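Local coordinates for beta-fructofuranosidase (PDB 6NOB), which probably hydrolyses terminal non-reducing beta-D-fructofuranoside residues, as a beta-fructofuranosidase of glycoside hydrolase family 32, at residues A522-A527 with D625-R630; A532-A537 with L616-S621; T578-V583 with F595-Q600. All coordinates share one frame; numbering follows the deposited sequence.

Interaction 1: residues A522-A527 with D625-R630; sequences ANVHLA and DAVDAR
Asp628 OD2 is gripped twice, and one of the two grips reaches across the contact to Asn523. Arg630 NH2 bonds to Asp628 OD2 at 2.7 Å on the syn lone pair while Arg630 NE meets Asp628 OD1 at 3.0 Å, a side-on salt bridge lying close to the guanidinium plane. The second grip is a water that donates to Asp628 OD2 and accepts from Asn523 ND2 at 3.1 Å. Arg501 NE also pairs with Asp628 OD1, and this double positive charge would probably stabilise the ionised carboxylate. Asn523 CB and Asp628 CB lie 3.9 Å apart on one face, and with CG anti to the backbone N in both (chi1 -177° and 175°) the side chains diverge beyond; Asn523 OD1 is taken by Gln582 NE2. The same two residues exchange backbone bonds, Asn523 N to Asp628 O measuring 2.7 Å. On the other face Val524 CG1 meets Val627 CG2 more loosely, at 4.4 Å. At the far end His525 N donates to Ala626 O and His525 O accepts from Asp625 N, and two residues thus face one. That is a classic beta bulge, set in an antiparallel ladder of the C-terminal beta-sandwich found in family 32 enzymes.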
# COMPACT_ATOMS: atom_id res chain seq x y z
N ALA A 522 -8.28 21.82 0.44
CA ALA A 522 -9.43 22.64 0.77
C ALA A 522 -10.01 22.24 2.11
O ALA A 522 -10.20 21.05 2.38
CB ALA A 522 -10.51 22.54 -0.32
N ASN A 523 -10.29 23.24 2.95
CA ASN A 523 -10.95 23.05 4.24
C ASN A 523 -12.23 23.87 4.23
O ASN A 523 -12.18 25.11 4.24
CB ASN A 523 -10.02 23.47 5.39
CG ASN A 523 -10.64 23.23 6.76
OD1 ASN A 523 -11.66 22.56 6.88
ND2 ASN A 523 -10.01 23.78 7.79
N VAL A 524 -13.37 23.19 4.22
CA VAL A 524 -14.68 23.84 4.10
C VAL A 524 -15.48 23.56 5.36
O VAL A 524 -15.54 22.42 5.83
CB VAL A 524 -15.44 23.34 2.85
CG1 VAL A 524 -16.77 24.08 2.71
CG2 VAL A 524 -14.59 23.52 1.61
N HIS A 525 -16.09 24.61 5.91
CA HIS A 525 -16.92 24.52 7.11
C HIS A 525 -18.36 24.82 6.74
O HIS A 525 -18.67 25.91 6.26
CB HIS A 525 -16.43 25.48 8.19
CG HIS A 525 -15.19 25.02 8.89
ND1 HIS A 525 -15.20 24.01 9.84
CD2 HIS A 525 -13.90 25.41 8.78
CE1 HIS A 525 -13.98 23.82 10.28
NE2 HIS A 525 -13.17 24.65 9.65
N LEU A 526 -19.24 23.85 6.97
CA LEU A 526 -20.66 23.99 6.69
C LEU A 526 -21.42 24.27 7.99
O LEU A 526 -21.07 23.75 9.05
CB LEU A 526 -21.22 22.73 6.03
CG LEU A 526 -20.53 22.31 4.73
CD1 LEU A 526 -20.98 20.92 4.30
CD2 LEU A 526 -20.79 23.32 3.62
N ALA A 527 -22.45 25.10 7.89
CA ALA A 527 -23.20 25.56 9.06
C ALA A 527 -24.43 24.72 9.36
O ALA A 527 -25.06 24.93 10.40
CB ALA A 527 -23.62 27.02 8.87
N ASP A 625 -19.82 28.47 6.08
CA ASP A 625 -19.22 29.34 7.09
C ASP A 625 -17.86 29.87 6.63
O ASP A 625 -17.58 31.06 6.76
CB ASP A 625 -19.08 28.59 8.42
CG ASP A 625 -20.35 28.66 9.26
OD1 ASP A 625 -21.12 29.63 9.11
OD2 ASP A 625 -20.56 27.74 10.08
N ALA A 626 -17.00 29.00 6.10
CA ALA A 626 -15.65 29.41 5.74
C ALA A 626 -15.10 28.46 4.68
O ALA A 626 -15.51 27.30 4.59
CB ALA A 626 -14.73 29.45 6.96
N VAL A 627 -14.15 28.98 3.90
CA VAL A 627 -13.45 28.20 2.88
C VAL A 627 -11.96 28.53 2.97
O VAL A 627 -11.57 29.69 2.81
CB VAL A 627 -13.97 28.50 1.46
CG1 VAL A 627 -13.06 27.89 0.41
CG2 VAL A 627 -15.39 27.97 1.30
N ASP A 628 -11.14 27.51 3.22
CA ASP A 628 -9.69 27.64 3.31
C ASP A 628 -9.10 26.74 2.22
O ASP A 628 -9.00 25.53 2.41
CB ASP A 628 -9.19 27.26 4.70
CG ASP A 628 -7.67 27.26 4.81
OD1 ASP A 628 -6.98 27.75 3.89
OD2 ASP A 628 -7.16 26.76 5.84
N ALA A 629 -8.73 27.33 1.09
CA ALA A 629 -8.19 26.60 -0.04
C ALA A 629 -6.75 27.02 -0.27
O ALA A 629 -6.42 28.21 -0.23
CB ALA A 629 -9.02 26.84 -1.31
N ARG A 630 -5.88 26.03 -0.52
CA ARG A 630 -4.46 26.27 -0.69
C ARG A 630 -3.91 25.36 -1.78
O ARG A 630 -4.36 24.23 -1.95
CB ARG A 630 -3.67 26.03 0.61
CG ARG A 630 -4.16 26.83 1.81
CD ARG A 630 -3.37 26.52 3.07
NE ARG A 630 -4.18 26.75 4.26
CZ ARG A 630 -3.70 26.85 5.50
NH1 ARG A 630 -2.39 26.73 5.72
NH2 ARG A 630 -4.52 27.06 6.52
O HOH W 1 -7.09 24.66 7.46

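Interaction 2: residues A532-A537 with L616-S621; sequences AIMVLA and LRIASS
Met534 and Ile618 lie side by side on the buried face of this antiparallel strand pair, pointing the same way, with Met534 CG 4.0 Å from Ile618 CG1. The methionine chain runs straight to SD and then bends at chi3, which carries CE to 4.2 Å from Leu616 CD1. Leu616 fills the next place. Its CG stands anti to the backbone N (chi1 168°), and chi2 (68°) places CD1, which comes back toward the neighbouring strand, 3.5 Å from Val535 O and 3.9 Å from Leu536 CD2. Apolar groups pack side by side from Met534 and Ile618 to Leu536 and Leu616, and all four of these side chains are buried.

The face of Ile533, Val535, Arg617 and Ala619 is only partly buried, and its contacts are made near the backbone. Val535 CB and Arg617 CB come within 3.7 Å, but beyond that the arginine leads away from the pair. Its guanidinium is held elsewhere by salt bridges to Asp507, Asp510 and Glu615. Farther along, Ile533 offers Ala619 a single methyl, CG2 lying 4.0 Å from Ala619 CB. Here the side chains part beyond their first atoms, while four backbone bonds hold the register: Ile533 exchanges two with Ala619, and Val535 two with Arg617. Of these, Val535 N to Arg617 O, at 2.8 Å, is the most bent, with an N-H...O angle of 137°. Ala532 and Ser620 close the pair at one end, with Ser620 OG hydrogen-bonded to Gly622 N.

Strands 532-540 and 614-620 sit inside an antiparallel sheet, flanked by 547-555 on one side and 510-515 on the other, while their buried face packs on strands 519-526 and 582-588 of the opposing sheet.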
# COMPACT_ATOMS: atom_id res chain seq x y z
N ALA A 532 -25.91 20.03 -0.52
CA ALA A 532 -24.73 20.75 -0.96
C ALA A 532 -23.99 19.91 -2.00
O ALA A 532 -24.15 18.69 -2.07
CB ALA A 532 -23.81 21.09 0.21
N ILE A 533 -23.16 20.59 -2.78
CA ILE A 533 -22.39 19.96 -3.85
C ILE A 533 -21.02 20.62 -3.93
O ILE A 533 -20.90 21.85 -3.86
CB ILE A 533 -23.13 20.04 -5.20
CG1 ILE A 533 -22.29 19.42 -6.32
CG2 ILE A 533 -23.50 21.48 -5.54
CD1 ILE A 533 -23.11 18.70 -7.36
N MET A 534 -19.98 19.80 -4.07
CA MET A 534 -18.61 20.27 -4.22
C MET A 534 -18.00 19.59 -5.44
O MET A 534 -17.73 18.39 -5.41
CB MET A 534 -17.78 19.99 -2.97
CG MET A 534 -18.04 20.95 -1.82
SD MET A 534 -17.20 20.48 -0.29
CE MET A 534 -15.49 20.77 -0.73
N VAL A 535 -17.80 20.35 -6.52
CA VAL A 535 -17.12 19.85 -7.71
C VAL A 535 -15.62 19.87 -7.42
O VAL A 535 -15.01 20.93 -7.31
CB VAL A 535 -17.45 20.69 -8.94
CG1 VAL A 535 -16.65 20.22 -10.15
CG2 VAL A 535 -18.95 20.65 -9.23
N LEU A 536 -15.02 18.68 -7.30
CA LEU A 536 -13.62 18.59 -6.93
C LEU A 536 -12.69 18.56 -8.13
O LEU A 536 -11.61 19.16 -8.10
CB LEU A 536 -13.39 17.34 -6.07
CG LEU A 536 -14.36 17.12 -4.90
CD1 LEU A 536 -14.00 15.85 -4.15
CD2 LEU A 536 -14.37 18.32 -3.96
N ALA A 537 -13.08 17.88 -9.21
CA ALA A 537 -12.23 17.76 -10.38
C ALA A 537 -13.06 17.28 -11.56
O ALA A 537 -14.11 16.66 -11.40
CB ALA A 537 -11.05 16.81 -10.14
N LEU A 616 -12.11 24.10 -8.07
CA LEU A 616 -12.97 23.66 -6.98
C LEU A 616 -14.21 24.54 -6.95
O LEU A 616 -14.10 25.77 -6.96
CB LEU A 616 -12.24 23.72 -5.64
CG LEU A 616 -13.11 23.57 -4.39
CD1 LEU A 616 -13.67 22.15 -4.30
CD2 LEU A 616 -12.32 23.91 -3.14
N ARG A 617 -15.38 23.91 -6.91
CA ARG A 617 -16.65 24.62 -6.96
C ARG A 617 -17.50 24.17 -5.78
O ARG A 617 -17.67 22.97 -5.56
CB ARG A 617 -17.38 24.36 -8.28
CG ARG A 617 -18.55 25.28 -8.56
CD ARG A 617 -18.95 25.23 -10.03
NE ARG A 617 -18.01 25.96 -10.88
CZ ARG A 617 -18.21 27.19 -11.33
NH1 ARG A 617 -19.32 27.85 -11.02
NH2 ARG A 617 -17.30 27.77 -12.10
N ILE A 618 -18.03 25.13 -5.02
CA ILE A 618 -18.74 24.86 -3.78
C ILE A 618 -20.08 25.59 -3.81
O ILE A 618 -20.13 26.78 -4.12
CB ILE A 618 -17.93 25.28 -2.55
CG1 ILE A 618 -16.56 24.60 -2.55
CG2 ILE A 618 -18.68 24.95 -1.26
CD1 ILE A 618 -15.55 25.29 -1.67
N ALA A 619 -21.15 24.86 -3.49
CA ALA A 619 -22.48 25.44 -3.40
C ALA A 619 -23.28 24.66 -2.37
O ALA A 619 -23.10 23.45 -2.21
CB ALA A 619 -23.21 25.41 -4.75
N SER A 620 -24.17 25.37 -1.67
CA SER A 620 -24.99 24.77 -0.63
C SER A 620 -26.34 25.47 -0.59
O SER A 620 -26.43 26.68 -0.77
CB SER A 620 -24.30 24.87 0.74
OG SER A 620 -25.16 24.43 1.78
N SER A 621 -27.39 24.67 -0.37
CA SER A 621 -28.71 25.22 -0.08
C SER A 621 -28.77 25.86 1.30
O SER A 621 -29.68 26.65 1.56
CB SER A 621 -29.78 24.12 -0.18
OG SER A 621 -29.67 23.38 -1.38

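Interaction 3: residues T578-V583 with F595-Q600; sequences TDVRQV and FLNGGQ
The side-chain amide of Asn597 is the flat group of this contact, and its bonding partners sit at its edge, Asp579 O and Gln600 OE1 at ND2 and Arg581 N at OD1. Asn597 ND2 donates almost straight to Asp579 O at 3.1 Å, the oxygen lying practically in the amide plane although the donor stands above the plane of that backbone carbonyl. The same nitrogen, ND2 of Asn597, donates to Gln600 OE1 at 2.8 Å. Asn597 OD1 takes Arg581 N at 2.9 Å, in the plane of its own carbonyl, and a weak bond from Gln582 N at 3.4 Å. Chi1 (-77°) sets CG anti to the carbonyl carbon, on the side of the loop preceding strand 582-588, and the amide meets that loop with its edge. An alanine in place of Asn597 would probably leave Asp579 O, Arg581 N and Gln600 OE1 without these bonds and the loop freer to move against the turn.

Asn597 N also donates to Gln582 O at 2.9 Å, continuing the ladder of the beta hairpin 582-588/591-596 past its last strand pair, Val583 with Leu596. There the chain turns toward strand 601-606: Asn597 and Gly598 both have positive phi (53° and 70°), and Gly599 N returns to Leu596 O, the geometry of a type I' turn. On the buried side Leu596 spreads its two methyls, CD1 lying 3.9 Å from Val580 CG2 and CD2 3.8 Å from Val583 CG2. At the exposed margin a water donates to Thr578 O and accepts from Gln600 NE2.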
# COMPACT_ATOMS: atom_id res chain seq x y z
N THR A 578 -23.62 10.93 9.65
CA THR A 578 -24.56 12.04 9.54
C THR A 578 -23.91 13.32 10.04
O THR A 578 -22.85 13.31 10.69
CB THR A 578 -25.83 11.75 10.34
OG1 THR A 578 -25.48 11.32 11.66
CG2 THR A 578 -26.65 10.66 9.67
N ASP A 579 -24.55 14.44 9.72
CA ASP A 579 -24.18 15.75 10.26
C ASP A 579 -22.73 16.11 9.93
O ASP A 579 -21.91 16.39 10.81
CB ASP A 579 -24.44 15.81 11.77
CG ASP A 579 -25.91 15.64 12.11
OD1 ASP A 579 -26.74 16.44 11.62
OD2 ASP A 579 -26.24 14.69 12.86
N VAL A 580 -22.41 16.09 8.64
CA VAL A 580 -21.11 16.55 8.18
C VAL A 580 -21.06 18.07 8.26
O VAL A 580 -21.94 18.76 7.73
CB VAL A 580 -20.83 16.06 6.75
CG1 VAL A 580 -19.51 16.61 6.25
CG2 VAL A 580 -20.83 14.53 6.70
N ARG A 581 -20.03 18.59 8.92
CA ARG A 581 -19.90 20.04 9.06
C ARG A 581 -18.55 20.52 8.57
O ARG A 581 -18.42 21.67 8.12
CB ARG A 581 -20.12 20.46 10.52
CG ARG A 581 -21.52 20.19 11.04
CD ARG A 581 -22.56 20.98 10.28
NE ARG A 581 -23.91 20.70 10.76
CZ ARG A 581 -24.68 19.72 10.31
NH1 ARG A 581 -25.89 19.54 10.82
NH2 ARG A 581 -24.24 18.92 9.34
N GLN A 582 -17.53 19.67 8.65
CA GLN A 582 -16.20 19.99 8.13
C GLN A 582 -15.86 19.03 7.00
O GLN A 582 -15.96 17.81 7.16
CB GLN A 582 -15.13 19.92 9.23
CG GLN A 582 -13.76 20.35 8.75
CD GLN A 582 -12.72 20.36 9.84
OE1 GLN A 582 -12.91 19.78 10.91
NE2 GLN A 582 -11.60 21.03 9.59
N VAL A 583 -15.44 19.59 5.87
CA VAL A 583 -14.98 18.81 4.73
C VAL A 583 -13.55 19.24 4.43
O VAL A 583 -13.29 20.42 4.12
CB VAL A 583 -15.87 19.01 3.49
CG1 VAL A 583 -15.28 18.27 2.30
CG2 VAL A 583 -17.29 18.53 3.78
N PHE A 595 -11.55 13.97 4.12
CA PHE A 595 -11.72 13.73 5.54
C PHE A 595 -12.85 14.59 6.07
O PHE A 595 -12.85 15.81 5.86
CB PHE A 595 -10.41 14.00 6.30
CG PHE A 595 -9.26 13.17 5.80
CD1 PHE A 595 -8.46 13.61 4.76
CD2 PHE A 595 -9.01 11.92 6.35
CE1 PHE A 595 -7.42 12.83 4.29
CE2 PHE A 595 -7.97 11.14 5.89
CZ PHE A 595 -7.17 11.60 4.86
N LEU A 596 -13.81 13.96 6.73
CA LEU A 596 -15.01 14.64 7.21
C LEU A 596 -15.01 14.71 8.73
O LEU A 596 -14.60 13.75 9.40
CB LEU A 596 -16.27 13.93 6.72
CG LEU A 596 -16.36 13.68 5.21
CD1 LEU A 596 -17.70 13.09 4.84
CD2 LEU A 596 -16.12 14.98 4.45
N ASN A 597 -15.48 15.84 9.26
CA ASN A 597 -15.61 16.04 10.71
C ASN A 597 -14.30 15.75 11.43
O ASN A 597 -14.28 15.14 12.50
CB ASN A 597 -16.75 15.20 11.28
CG ASN A 597 -18.11 15.78 10.98
OD1 ASN A 597 -18.23 16.80 10.30
ND2 ASN A 597 -19.16 15.15 11.50
N GLY A 598 -13.19 16.19 10.84
CA GLY A 598 -11.89 16.00 11.45
C GLY A 598 -11.40 14.57 11.47
O GLY A 598 -10.56 14.23 12.30
N GLY A 599 -11.92 13.72 10.59
CA GLY A 599 -11.51 12.34 10.54
C GLY A 599 -12.52 11.34 11.05
O GLY A 599 -12.17 10.16 11.20
N GLN A 600 -13.75 11.77 11.34
CA GLN A 600 -14.80 10.83 11.71
C GLN A 600 -14.97 9.76 10.64
O GLN A 600 -15.19 8.58 10.95
CB GLN A 600 -16.11 11.58 11.94
CG GLN A 600 -17.22 10.75 12.52
CD GLN A 600 -18.47 11.56 12.78
OE1 GLN A 600 -18.43 12.80 12.80
NE2 GLN A 600 -19.60 10.88 12.96
O HOH W 2 -22.03 12.71 13.09

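How the interactions relate
Interactions 1 and 3 belong to one sheet, where strands 519-526 and 582-588 are neighbours and bonds such as Val524 N to Val583 O (2.8 Å) join them; interaction 2 belongs to the sheet facing it. The core lies between the sheets: Ala522, Val524 and Val627 of interaction 1 pack on Leu616, Ile618 and Met534 of interaction 2, and Met534 SD also reaches Val583 CG1 of interaction 3 at 3.9 Å. Polar chemistry collects on the outward faces, as ion pairs around Asp628 and Arg617. Interaction 3, mostly loop, is held largely by one side-chain amide bonded to backbone atoms, with Leu596 as its apolar part, where the other two use regular strand ladders.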